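Local coordinates for EAL domain protein (Vibrio cholerae serotype O1, PDB 6IJ2), which probably hydrolyses cyclic dinucleotides such as c-di-GMP and cGAMP as an EAL-domain phosphodiesterase, and here holds the linear product 5'-pGpG with calcium ions, at residues 213-219 / 233-239; 154-160 / 175-181; 25-31 / 45-51. The protein carries 1 engineered substitution. One frame throughout, in Å; residues are numbered along the deposited sequence.

Contact 1 (213-219 / 233-239). With CA (calcium ion), chain I; nucleotides of chain B.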
# COMPACT_ATOMS: atom_id res chain seq x y z
N LEU A 213 0.93 12.26 11.08
CA LEU A 213 2.12 13.08 10.96
C LEU A 213 2.44 13.22 9.48
O LEU A 213 2.70 12.22 8.82
CB LEU A 213 3.29 12.43 11.71
CG LEU A 213 4.59 13.20 11.97
CD1 LEU A 213 5.39 12.47 13.03
CD2 LEU A 213 5.40 13.31 10.68
N ALA A 214 2.50 14.45 8.98
CA ALA A 214 2.76 14.67 7.57
C ALA A 214 4.25 14.82 7.32
O ALA A 214 4.89 15.71 7.89
CB ALA A 214 2.00 15.90 7.07
N GLU A 215 4.81 13.94 6.48
CA GLU A 215 6.22 13.94 6.12
C GLU A 215 6.50 14.80 4.89
O GLU A 215 5.66 14.94 4.00
CB GLU A 215 6.73 12.53 5.83
CG GLU A 215 6.65 11.54 6.99
CD GLU A 215 7.27 10.19 6.64
OE1 GLU A 215 7.99 9.64 7.49
OE2 GLU A 215 7.07 9.68 5.51
N GLY A 216 7.71 15.34 4.85
CA GLY A 216 8.20 15.97 3.63
C GLY A 216 7.50 17.25 3.23
O GLY A 216 7.42 17.55 2.04
N VAL A 217 7.00 18.01 4.20
CA VAL A 217 6.41 19.32 3.90
C VAL A 217 7.51 20.25 3.43
O VAL A 217 8.52 20.43 4.12
CB VAL A 217 5.69 19.88 5.14
CG1 VAL A 217 5.15 21.27 4.85
CG2 VAL A 217 4.58 18.94 5.55
N GLU A 218 7.32 20.85 2.25
CA GLU A 218 8.33 21.70 1.64
C GLU A 218 7.91 23.15 1.44
O GLU A 218 8.78 23.99 1.20
CB GLU A 218 8.78 21.11 0.29
CG GLU A 218 9.60 19.83 0.48
CD GLU A 218 10.25 19.31 -0.78
OE1 GLU A 218 11.03 18.34 -0.69
OE2 GLU A 218 9.99 19.87 -1.87
N SER A 219 6.63 23.48 1.60
CA SER A 219 6.20 24.84 1.34
C SER A 219 5.15 25.26 2.36
O SER A 219 4.45 24.42 2.95
CB SER A 219 5.62 25.00 -0.07
OG SER A 219 4.45 24.21 -0.21
N LEU A 233 1.07 17.20 13.79
CA LEU A 233 2.49 16.88 13.69
C LEU A 233 2.95 16.92 12.24
O LEU A 233 2.34 16.28 11.36
CB LEU A 233 2.77 15.50 14.29
CG LEU A 233 2.35 15.29 15.74
CD1 LEU A 233 2.74 13.89 16.22
CD2 LEU A 233 2.97 16.36 16.61
N MET A 234 4.02 17.66 11.98
CA MET A 234 4.57 17.75 10.64
C MET A 234 6.10 17.68 10.69
O MET A 234 6.73 17.97 11.71
CB MET A 234 4.13 19.03 9.92
CG MET A 234 2.62 19.11 9.72
SD MET A 234 2.17 20.46 8.61
CE MET A 234 0.52 20.88 9.18
N GLN A 235 6.67 17.30 9.55
CA GLN A 235 8.10 17.16 9.39
C GLN A 235 8.43 17.52 7.95
O GLN A 235 7.63 17.28 7.05
CB GLN A 235 8.51 15.72 9.72
CG GLN A 235 9.97 15.42 9.68
CD GLN A 235 10.27 13.98 10.08
OE1 GLN A 235 9.38 13.22 10.50
NE2 GLN A 235 11.52 13.60 9.94
N GLY A 236 9.59 18.13 7.73
CA GLY A 236 9.97 18.44 6.37
C GLY A 236 10.94 19.60 6.28
O GLY A 236 11.14 20.36 7.22
N TYR A 237 11.54 19.72 5.09
CA TYR A 237 12.49 20.80 4.82
C TYR A 237 11.90 22.17 5.11
O TYR A 237 12.64 23.10 5.47
CB TYR A 237 12.97 20.73 3.37
CG TYR A 237 13.88 19.57 3.04
CD1 TYR A 237 14.39 18.73 4.03
CD2 TYR A 237 14.24 19.31 1.73
CE1 TYR A 237 15.23 17.67 3.72
CE2 TYR A 237 15.07 18.25 1.40
CZ TYR A 237 15.56 17.43 2.40
OH TYR A 237 16.39 16.38 2.07
N TYR A 238 10.58 22.34 4.93
CA TYR A 238 9.98 23.63 5.24
C TYR A 238 10.25 24.04 6.68
O TYR A 238 10.42 25.23 6.97
CB TYR A 238 8.47 23.59 4.99
CG TYR A 238 7.80 24.90 5.35
CD1 TYR A 238 8.07 26.06 4.65
CD2 TYR A 238 6.89 24.96 6.41
CE1 TYR A 238 7.47 27.26 5.00
CE2 TYR A 238 6.28 26.17 6.76
CZ TYR A 238 6.57 27.31 6.04
OH TYR A 238 5.98 28.50 6.37
N PHE A 239 10.32 23.07 7.59
CA PHE A 239 10.60 23.36 9.00
C PHE A 239 12.10 23.36 9.29
O PHE A 239 12.63 24.33 9.84
CB PHE A 239 9.88 22.36 9.89
CG PHE A 239 8.40 22.33 9.66
CD1 PHE A 239 7.59 23.33 10.19
CD2 PHE A 239 7.82 21.35 8.88
CE1 PHE A 239 6.21 23.33 9.96
CE2 PHE A 239 6.45 21.34 8.65
CZ PHE A 239 5.64 22.33 9.19
CA CA I . 8.21 7.70 6.00
OP3 G B 1 10.43 8.23 5.49
P G B 1 11.79 7.77 5.39
OP1 G B 1 12.36 7.55 6.69
OP2 G B 1 11.76 6.66 4.49
O5' G B 1 12.51 8.95 4.66
C5' G B 1 13.37 9.85 5.35
C4' G B 1 14.17 10.66 4.35
O4' G B 1 13.40 11.80 3.94
C3' G B 1 15.51 11.22 4.85
O3' G B 1 16.58 10.99 3.96
C2' G B 1 15.25 12.72 4.92
O2' G B 1 16.35 13.54 4.65
C1' G B 1 14.25 12.90 3.80
N9 G B 1 13.45 14.11 3.94
C8 G B 1 13.02 14.69 5.11
N7 G B 1 12.32 15.76 4.92
C5 G B 1 12.27 15.91 3.55
C6 G B 1 11.64 16.89 2.75
O6 G B 1 10.99 17.87 3.10
N1 G B 1 11.85 16.66 1.39
C2 G B 1 12.57 15.62 0.88
N2 G B 1 12.65 15.56 -0.45
N3 G B 1 13.15 14.68 1.61
C4 G B 1 12.96 14.89 2.93
O HOH W 1 7.76 7.35 3.73
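Val217 ties its loop to residues 233-239 through both of its backbone polar groups. Its O receives the N-H of Tyr238 (N to O 2.9 Å, 164° at the hydrogen), while its N gives to Gln235 O, lying in the carbonyl plane on a lone pair. Earlier in the chain the two segments pair as parallel strands, in which Ala214 N gives to Leu233 O and Gln235 N to Ala214 O.

The loops beyond the strands read the first guanine of the bound dinucleotide. Tyr237 N points almost straight at O6 of G1 (2.8 Å, 178°), and Glu218 OE1 takes both N1 and N2 of that base, N1 at 2.8 Å. This pattern matches the Watson-Crick edge of guanine and is consistent with selection of that base. The Tyr237 ring lies flat against the base, with C6 of G1 over its centre, 3.4 Å above the plane. Glu215, its chain extended beyond CG, sends both carboxylate oxygens to a calcium ion that also holds the 5'-phosphate (OE1 2.5 Å, OE2 2.3 Å).

Gly236, in a backbone conformation open mainly to glycine, lets Val217 O approach its CA to 3.3 Å, in a CA-H...O contact. Outward from there the contact is apolar. Val217 sets CB against Phe239 CE2 at 3.9 Å and CG2 near the Met234 sulfur. With CG anti to the backbone N (chi1 178°), Tyr238 turns one ring face to Ser219 C. Leu213 and Leu233 meet at about a right angle.

Together the segments form part of the beta-alpha-beta unit around helix 220-229, whose Leu226 covers Ala214, Val217 and Met234. Strand 177-180 borders strand 211-214, and strand 27-35 borders strand 233-244.

Contact 2 (154-160 / 175-181). With CA (calcium ion), chain I; CA (calcium ion), chain L; CA (calcium ion), chain J; CA (calcium ion), chain K.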
# COMPACT_ATOMS: atom_id res chain seq x y z
N GLN A 154 6.90 4.14 22.03
CA GLN A 154 5.97 4.64 21.04
C GLN A 154 6.28 3.98 19.70
O GLN A 154 7.41 3.56 19.44
CB GLN A 154 6.06 6.16 20.93
CG GLN A 154 5.55 6.90 22.17
CD GLN A 154 4.04 6.82 22.31
OE1 GLN A 154 3.30 7.25 21.42
NE2 GLN A 154 3.57 6.24 23.40
N THR A 155 5.25 3.84 18.86
CA THR A 155 5.39 3.19 17.56
C THR A 155 4.72 4.02 16.47
O THR A 155 3.73 4.71 16.71
CB THR A 155 4.77 1.78 17.55
OG1 THR A 155 3.35 1.89 17.74
CG2 THR A 155 5.38 0.93 18.67
N ALA A 156 5.25 3.88 15.25
CA ALA A 156 4.72 4.57 14.08
C ALA A 156 4.84 3.70 12.84
O ALA A 156 5.84 2.99 12.68
CB ALA A 156 5.46 5.89 13.81
N ILE A 157 3.84 3.79 11.97
CA ILE A 157 3.99 3.32 10.59
C ILE A 157 4.68 4.43 9.80
O ILE A 157 4.21 5.56 9.75
CB ILE A 157 2.62 2.96 9.98
CG1 ILE A 157 2.04 1.76 10.73
CG2 ILE A 157 2.75 2.66 8.49
CD1 ILE A 157 0.69 1.36 10.26
N ASP A 158 5.83 4.10 9.21
CA ASP A 158 6.69 5.12 8.61
C ASP A 158 6.18 5.58 7.24
O ASP A 158 6.21 6.77 6.91
CB ASP A 158 8.10 4.55 8.50
CG ASP A 158 9.18 5.60 8.27
OD1 ASP A 158 8.88 6.79 8.04
OD2 ASP A 158 10.36 5.22 8.34
N ASP A 159 5.71 4.67 6.41
CA ASP A 159 5.61 5.02 5.01
C ASP A 159 4.20 4.82 4.52
O ASP A 159 3.98 4.13 3.53
CB ASP A 159 6.60 4.21 4.17
CG ASP A 159 8.06 4.37 4.62
OD1 ASP A 159 8.38 5.33 5.36
OD2 ASP A 159 8.90 3.54 4.22
N PHE A 160 3.22 5.40 5.20
CA PHE A 160 1.84 5.29 4.72
C PHE A 160 1.66 6.07 3.43
O PHE A 160 1.94 7.27 3.36
CB PHE A 160 0.86 5.80 5.76
CG PHE A 160 -0.57 5.55 5.41
CD1 PHE A 160 -1.18 4.36 5.77
CD2 PHE A 160 -1.29 6.49 4.71
CE1 PHE A 160 -2.50 4.13 5.47
CE2 PHE A 160 -2.62 6.26 4.37
CZ PHE A 160 -3.22 5.08 4.76
N THR A 175 -0.60 1.55 15.32
CA THR A 175 0.49 2.23 16.01
C THR A 175 -0.01 3.51 16.66
O THR A 175 -1.16 3.93 16.46
CB THR A 175 1.60 2.54 15.00
OG1 THR A 175 1.00 3.09 13.82
CG2 THR A 175 2.31 1.25 14.61
N ASN A 176 0.86 4.13 17.46
CA ASN A 176 0.54 5.44 18.03
C ASN A 176 0.40 6.49 16.94
O ASN A 176 -0.51 7.33 16.98
CB ASN A 176 1.63 5.86 19.00
CG ASN A 176 1.79 4.89 20.13
OD1 ASN A 176 2.76 4.13 20.19
ND2 ASN A 176 0.81 4.87 21.01
N ILE A 177 1.32 6.49 15.99
CA ILE A 177 1.41 7.49 14.94
C ILE A 177 1.45 6.79 13.58
O ILE A 177 1.97 5.68 13.45
CB ILE A 177 2.66 8.38 15.17
CG1 ILE A 177 2.35 9.39 16.29
CG2 ILE A 177 3.10 9.09 13.91
CD1 ILE A 177 3.53 10.20 16.77
N VAL A 178 0.86 7.43 12.58
CA VAL A 178 1.04 7.02 11.19
C VAL A 178 1.67 8.20 10.46
O VAL A 178 1.11 9.30 10.48
CB VAL A 178 -0.27 6.57 10.52
CG1 VAL A 178 -0.08 6.44 9.00
CG2 VAL A 178 -0.65 5.21 11.02
N LYS A 179 2.86 7.99 9.90
CA LYS A 179 3.55 9.02 9.13
C LYS A 179 3.11 8.92 7.68
O LYS A 179 3.15 7.84 7.09
CB LYS A 179 5.07 8.86 9.23
CG LYS A 179 5.54 9.00 10.67
CD LYS A 179 6.67 10.03 10.83
CE LYS A 179 7.97 9.48 10.47
NZ LYS A 179 9.12 10.42 10.70
N VAL A 180 2.67 10.04 7.11
CA VAL A 180 2.12 10.05 5.75
C VAL A 180 3.23 10.46 4.79
O VAL A 180 3.80 11.55 4.93
CB VAL A 180 0.91 10.98 5.63
CG1 VAL A 180 0.39 10.97 4.18
CG2 VAL A 180 -0.19 10.51 6.57
N ASP A 181 3.48 9.60 3.80
CA ASP A 181 4.57 9.80 2.86
C ASP A 181 4.43 11.14 2.15
O ASP A 181 3.33 11.59 1.83
CB ASP A 181 4.58 8.67 1.84
CG ASP A 181 5.72 8.79 0.85
OD1 ASP A 181 6.86 8.49 1.23
OD2 ASP A 181 5.48 9.21 -0.30
CA CA I . 8.21 7.70 6.00
CA CA L . 10.95 4.22 5.40
CA CA J . 11.38 7.35 8.90
CA CA K . 3.68 1.84 2.78
O HOH W 2 10.60 9.45 8.31
O HOH W 1 7.76 7.35 3.73
O HOH W 3 5.91 0.69 2.95
O HOH W 4 3.20 1.13 5.00
O HOH W 5 13.14 3.25 5.36
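Asp158, at a corner in its strand, meets Lys179 of the neighbouring parallel strand, with Asp158 OD1 3.7 Å from Lys179 CE. The same OD1 bridges two calcium ions, the nearer at 2.3 Å, which Asp158 O also binds. Asp159 OD1 joins the nearer ion at 2.5 Å and also reaches a third, which OD2 binds more closely; Asp159 O holds a fourth. Two waters bring in the other segment: one on the nearer ion gives to Asp181 OD1 (2.9 Å), and one on the second accepts from Lys179 NZ. Asp181 OD2 caps the N-H of Gly183 in the next helix.

A beta bulge positions these ligands. Lys179 N gives to Ile157 O at 2.8 Å, but Lys179 O is taken by Phe160 N, and the two aspartates between turn out toward the metals. Phe160 sets CB 3.4 Å from Val178 CG1, on the face covered by helix 166-170. At the other end, Asn176 OD1 uses an in-plane lone pair to accept Thr155 N at 2.8 Å, a role an amide carbonyl fills well before strand pairing begins. With OG1 between its backbone N and carbonyl carbon (chi1 46°), Thr175 gives to Ile177 O across the face opposite to Ile157 N.

Glu128 forms a salt bridge with the amine of Lys179, and Gln235 accepts from it, fixing the lysine beside the metal cluster. The cations probably offset the repulsion expected between two adjacent carboxylates. Both aspartates hold ions that also bind the dinucleotide phosphate, a product-bound arrangement, with calcium in the sites, consistent with the metal-assisted hydrolysis known for EAL enzymes.

Contact 3 (25-31 / 45-51). With CA (calcium ion), chain J; nucleotides of chain B.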
# COMPACT_ATOMS: atom_id res chain seq x y z
N ASP A 25 32.13 2.86 10.31
CA ASP A 25 31.55 3.65 11.39
C ASP A 25 30.61 4.70 10.76
O ASP A 25 30.67 4.93 9.58
CB ASP A 25 32.60 4.30 12.28
CG ASP A 25 32.11 4.53 13.70
OD1 ASP A 25 31.05 4.03 14.07
OD2 ASP A 25 32.79 5.19 14.47
N PHE A 26 29.81 5.36 11.57
CA PHE A 26 28.81 6.32 11.11
C PHE A 26 28.28 7.05 12.34
O PHE A 26 28.64 6.73 13.47
CB PHE A 26 27.67 5.63 10.36
CG PHE A 26 26.97 4.58 11.18
CD1 PHE A 26 27.48 3.30 11.28
CD2 PHE A 26 25.80 4.89 11.85
CE1 PHE A 26 26.85 2.35 12.05
CE2 PHE A 26 25.16 3.94 12.61
CZ PHE A 26 25.69 2.67 12.72
N THR A 27 27.43 8.04 12.10
CA THR A 27 26.82 8.78 13.20
C THR A 27 25.40 9.15 12.77
O THR A 27 24.86 8.57 11.82
CB THR A 27 27.70 9.98 13.61
OG1 THR A 27 27.17 10.59 14.79
CG2 THR A 27 27.77 11.01 12.50
N MET A 28 24.80 10.12 13.46
CA MET A 28 23.41 10.46 13.25
C MET A 28 23.24 11.94 12.95
O MET A 28 23.97 12.79 13.46
CB MET A 28 22.55 10.11 14.46
CG MET A 28 22.40 8.64 14.73
SD MET A 28 21.38 7.81 13.49
CE MET A 28 22.04 6.16 13.70
N ALA A 29 22.25 12.23 12.10
CA ALA A 29 21.63 13.53 11.98
C ALA A 29 20.25 13.46 12.62
O ALA A 29 19.72 12.37 12.88
CB ALA A 29 21.53 13.97 10.51
N PHE A 30 19.67 14.62 12.89
CA PHE A 30 18.37 14.70 13.55
C PHE A 30 17.50 15.71 12.81
O PHE A 30 17.97 16.79 12.45
CB PHE A 30 18.52 15.10 15.05
CG PHE A 30 19.27 14.09 15.86
CD1 PHE A 30 18.62 12.99 16.41
CD2 PHE A 30 20.64 14.20 16.02
CE1 PHE A 30 19.33 12.04 17.14
CE2 PHE A 30 21.36 13.26 16.74
CZ PHE A 30 20.70 12.18 17.31
N GLN A 31 16.24 15.36 12.60
CA GLN A 31 15.32 16.26 11.94
C GLN A 31 14.10 16.47 12.83
O GLN A 31 13.47 15.49 13.26
CB GLN A 31 14.88 15.73 10.56
CG GLN A 31 14.01 16.72 9.83
CD GLN A 31 13.57 16.22 8.47
OE1 GLN A 31 13.36 15.02 8.29
NE2 GLN A 31 13.44 17.14 7.50
N GLU A 45 13.59 12.89 14.44
CA GLU A 45 13.90 11.61 13.83
C GLU A 45 15.41 11.51 13.67
O GLU A 45 16.06 12.46 13.20
CB GLU A 45 13.20 11.45 12.48
CG GLU A 45 13.54 10.13 11.84
CD GLU A 45 12.88 9.91 10.49
OE1 GLU A 45 12.28 10.85 9.93
OE2 GLU A 45 12.98 8.76 10.02
N ALA A 46 15.98 10.39 14.13
CA ALA A 46 17.40 10.10 13.94
C ALA A 46 17.63 9.47 12.57
O ALA A 46 16.93 8.51 12.19
CB ALA A 46 17.92 9.17 15.04
N LEU A 47 18.63 9.97 11.84
CA LEU A 47 18.89 9.55 10.47
C LEU A 47 20.37 9.27 10.31
O LEU A 47 21.21 10.10 10.68
CB LEU A 47 18.47 10.63 9.47
CG LEU A 47 16.98 10.96 9.49
CD1 LEU A 47 16.77 12.30 8.84
CD2 LEU A 47 16.19 9.88 8.75
N VAL A 48 20.70 8.11 9.76
CA VAL A 48 22.09 7.68 9.66
C VAL A 48 22.88 8.57 8.71
O VAL A 48 22.37 9.01 7.67
CB VAL A 48 22.12 6.20 9.23
CG1 VAL A 48 22.95 6.01 7.98
CG2 VAL A 48 22.64 5.33 10.35
N ARG A 49 24.13 8.85 9.07
CA ARG A 49 25.04 9.64 8.25
C ARG A 49 26.44 9.08 8.41
O ARG A 49 26.76 8.46 9.43
CB ARG A 49 25.07 11.13 8.66
CG ARG A 49 23.77 11.89 8.43
CD ARG A 49 23.45 11.99 6.95
NE ARG A 49 22.24 12.77 6.72
CZ ARG A 49 21.03 12.24 6.65
NH1 ARG A 49 19.96 13.01 6.45
NH2 ARG A 49 20.87 10.93 6.78
N GLY A 50 27.27 9.29 7.40
CA GLY A 50 28.68 8.96 7.53
C GLY A 50 29.36 9.88 8.52
O GLY A 50 28.82 10.90 8.97
N LEU A 51 30.60 9.52 8.88
CA LEU A 51 31.35 10.33 9.84
C LEU A 51 31.66 11.72 9.31
O LEU A 51 31.86 12.65 10.09
CB LEU A 51 32.65 9.61 10.24
CG LEU A 51 32.46 8.36 11.11
CD1 LEU A 51 33.80 7.78 11.52
CD2 LEU A 51 31.58 8.66 12.33
CA CA J . 11.38 7.35 8.90
P G B 2 17.85 10.31 4.44
OP1 G B 2 18.17 10.84 5.72
OP2 G B 2 18.79 10.41 3.38
O5' G B 2 17.45 8.79 4.57
C5' G B 2 17.37 7.94 3.44
C4' G B 2 16.77 6.62 3.84
O4' G B 2 17.58 6.02 4.88
C3' G B 2 15.35 6.69 4.41
O3' G B 2 14.53 5.66 3.90
C2' G B 2 15.55 6.44 5.89
O2' G B 2 14.48 5.83 6.56
C1' G B 2 16.76 5.51 5.88
N9 G B 2 17.47 5.58 7.14
C8 G B 2 18.08 6.68 7.68
N7 G B 2 18.58 6.45 8.86
C5 G B 2 18.26 5.13 9.12
C6 G B 2 18.53 4.33 10.25
O6 G B 2 19.11 4.64 11.29
N1 G B 2 18.03 3.05 10.10
C2 G B 2 17.35 2.60 9.00
N2 G B 2 16.94 1.33 9.05
N3 G B 2 17.10 3.33 7.94
C4 G B 2 17.58 4.58 8.06
OP3 G B 1 10.43 8.23 5.49
P G B 1 11.79 7.77 5.39
OP1 G B 1 12.36 7.55 6.69
OP2 G B 1 11.76 6.66 4.49
O5' G B 1 12.51 8.95 4.66
C5' G B 1 13.37 9.85 5.35
C4' G B 1 14.17 10.66 4.35
O4' G B 1 13.40 11.80 3.94
C3' G B 1 15.51 11.22 4.85
O3' G B 1 16.58 10.99 3.96
C2' G B 1 15.25 12.72 4.92
O2' G B 1 16.35 13.54 4.65
C1' G B 1 14.25 12.90 3.80
N9 G B 1 13.45 14.11 3.94
C8 G B 1 13.02 14.69 5.11
N7 G B 1 12.32 15.76 4.92
C5 G B 1 12.27 15.91 3.55
C6 G B 1 11.64 16.89 2.75
O6 G B 1 10.99 17.87 3.10
N1 G B 1 11.85 16.66 1.39
C2 G B 1 12.57 15.62 0.88
N2 G B 1 12.65 15.56 -0.45
N3 G B 1 13.15 14.68 1.61
C4 G B 1 12.96 14.89 2.93
O HOH W 6 31.59 7.07 7.79
O HOH W 7 13.06 12.21 7.67
O HOH W 2 10.60 9.45 8.31
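Arg49 lays one face of its guanidinium over Ala29 CB and, at its edge, grips a single phosphate oxygen with two nitrogens: NH1 and NH2 both give to OP1 of G2, each at 2.9 Å. NH2 also gives to Val48 O at 2.6 Å, coming from above that carbonyl's plane. A bend at chi2 (-65°) brings CG to 3.7 Å from Ala29 CB. A small alanine leaves room for the arginine to lie over the strand.

The backbones form an antiparallel hairpin. Thr27 with Arg49, Ala29 with Leu47 and Gln31 with Glu45 are hydrogen-bonded pairs, and the alternate residues are not. Val48 belongs to the second kind, so its N-H turns away from the partner strand and gives to N7 of the second guanine (2.8 Å, 175°).

The Met28, Phe30, Ala46 and Val48 side is apolar and packs on helix 68-85. Met28 CE reaches Val48 CG2 at 3.5 Å and lies at the edge of the Phe26 ring, in its plane. Phe30 sets CE1 on Ala46 CB, where alanine makes space for the ring.

Residues 45-47 are the Glu-Ala-Leu signature that names the EAL domain. Glu45, fully extended, places OE2 on a calcium ion at 2.4 Å, while a water gives to both its OE1 and Gln31 OE1; Gln235 gives to the same two oxygens. One strand thus presents a carboxylate for metal, a main-chain donor for a base and a guanidinium for the linking phosphate, which suits it to hold a dinucleotide across the metal site.

How the contacts relate
Contact 3 comes first along the chain, contact 2 next and contact 1 last, each closing before the following one opens. All three lie in one closed sheet of the EAL domain, a variant of the TIM barrel. Strand 177-180 of contact 2 neighbours strand 211-214 of contact 1, and strand 233-244 of contact 1 neighbours strand 27-35 of contact 3, so the last strand meets the first. The contact centres lie about 14 Å (1 and 2), 19 Å (1 and 3) and 20 Å (2 and 3) apart. Lys179, Gln235, Gln31 and Glu45 link them by polar contacts, and shared calcium ions gather distant strands around one bound dinucleotide.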